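Local structure of ULam111 (Flavobacterium sp., 5WUT) at residues T139-H142 against G143-N147. The protein probably hydrolyses the beta-1,3-glucosidic bonds of laminarin, as a laminarinase of glycoside hydrolase family 16. Sequence-based numbering, arbitrary orientation. Where two conformers were deposited one is given.
Sequences TASH and GNTIN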
loop_
_atom_site.group_PDB
_atom_site.type_symbol
_atom_site.label_atom_id
_atom_site.label_comp_id
_atom_site.label_asym_id
_atom_site.label_seq_id
_atom_site.Cartn_x
_atom_site.Cartn_y
_atom_site.Cartn_z
ATOM N N THR A 139 23.758 14.417 1.926
ATOM C CA THR A 139 24.852 14.684 2.864
ATOM C C THR A 139 24.390 14.485 4.315
ATOM O O THR A 139 25.114 13.912 5.136
ATOM C CB THR A 139 25.408 16.095 2.676
ATOM O OG1 THR A 139 26.204 16.110 1.491
ATOM C CG2 THR A 139 26.284 16.507 3.858
ATOM N N ALA A 140 23.170 14.918 4.615
ATOM C CA ALA A 140 22.639 14.786 5.969
ATOM C C ALA A 140 22.477 13.327 6.424
ATOM O O ALA A 140 22.683 13.021 7.600
ATOM C CB ALA A 140 21.286 15.528 6.080
ATOM N N SER A 141 22.092 12.434 5.512
ATOM C CA SER A 141 21.966 11.012 5.833
ATOM C C SER A 141 22.155 10.158 4.581
ATOM O O SER A 141 21.398 10.280 3.625
ATOM C CB SER A 141 20.607 10.702 6.482
ATOM O OG SER A 141 20.641 9.409 7.078
ATOM N N HIS A 142 23.167 9.306 4.589
ATOM C CA HIS A 142 23.506 8.494 3.421
ATOM C C HIS A 142 24.126 7.165 3.825
ATOM O O HIS A 142 24.675 7.041 4.911
ATOM C CB HIS A 142 24.485 9.249 2.517
ATOM C CG HIS A 142 25.685 9.778 3.242
ATOM N ND1 HIS A 142 25.705 11.031 3.818
ATOM C CD2 HIS A 142 26.888 9.220 3.519
ATOM C CE1 HIS A 142 26.876 11.233 4.392
ATOM N NE2 HIS A 142 27.612 10.148 4.230
ATOM N N GLY A 143 24.069 6.191 2.925
ATOM C CA GLY A 143 24.603 4.869 3.192
ATOM C C GLY A 143 23.585 4.141 4.043
ATOM O O GLY A 143 22.582 3.648 3.528
ATOM N N ASN A 144 23.840 4.076 5.345
ATOM C CA ASN A 144 22.835 3.563 6.273
ATOM C C ASN A 144 21.902 4.707 6.639
ATOM O O ASN A 144 21.841 5.172 7.777
ATOM C CB ASN A 144 23.473 2.927 7.518
ATOM C CG ASN A 144 24.547 3.795 8.141
ATOM O OD1 ASN A 144 25.263 4.518 7.447
ATOM N ND2 ASN A 144 24.673 3.717 9.460
ATOM N N THR A 145 21.173 5.165 5.632
ATOM C CA THR A 145 20.367 6.359 5.766
ATOM C C THR A 145 19.208 6.164 6.733
ATOM O O THR A 145 18.606 5.086 6.811
ATOM C CB THR A 145 19.832 6.816 4.377
ATOM O OG1 THR A 145 19.008 7.978 4.537
ATOM C CG2 THR A 145 19.008 5.719 3.716
ATOM N N ILE A 146 18.890 7.214 7.476
ATOM C CA ILE A 146 17.739 7.133 8.367
ATOM C C ILE A 146 16.459 7.496 7.632
ATOM O O ILE A 146 15.359 7.257 8.149
ATOM C CB ILE A 146 17.862 8.055 9.584
ATOM C CG1 ILE A 146 17.872 9.522 9.142
ATOM C CG2 ILE A 146 19.087 7.677 10.393
ATOM C CD1 ILE A 146 17.159 10.453 10.083
ATOM N N ASN A 147 16.598 8.095 6.447
ATOM C CA ASN A 147 15.429 8.485 5.656
ATOM C C ASN A 147 15.056 7.342 4.721
ATOM O O ASN A 147 15.362 7.316 3.513
ATOM C CB ASN A 147 15.682 9.800 4.911
ATOM C CG ASN A 147 15.907 10.955 5.867
ATOM O OD1 ASN A 147 15.126 11.156 6.805
ATOM N ND2 ASN A 147 16.988 11.686 5.670
HETATM O O HOH W 1 18.694 11.329 3.439
#
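Ser141 and His142 run nearly extended before the chain reverses at Gly143, whose positive phi of 79° leads into an inverse gamma turn centred on Asn144, with Thr145 N weakly bonded to Gly143 O at 3.0 Å. The reversal brings Ser141 back against Thr145 and Ile146. With OG swung away from its own nitrogen (chi1 -166°), the serine hydroxyl accepts the backbone N-H of Ile146, Ile146 N to Ser141 OG measuring 2.8 Å with a nearly straight angle of 168°. The same OG sits against Thr145 CA at 3.3 Å and Ile146 CG1 at 3.5 Å.

This surface loop joins strands 131-137 and 148-152, antiparallel neighbours in the beta-jelly roll of the family 16 hydrolases. Near its return to the second strand, Thr145 forms an ST turn: its OG1 accepts from Asn147 N at 3.1 Å and is also hydrogen-bonded to Leu136 O, tying the loop back to the outgoing strand. One water bridges the two limbs, donating to Ser141 O at 2.9 Å and accepting from Asn147 ND2 at 2.8 Å; the amide thereby reaches the serine backbone indirectly, while the Asn147 side chain also rests on Tyr182 and Phe184 of strand 179-184. His142 directs its CB bond away from the returning limb; its side chain touches Pro114 and His137, and its ND1 donates to Thr138 O and makes a weak, bent bond to Thr139 O.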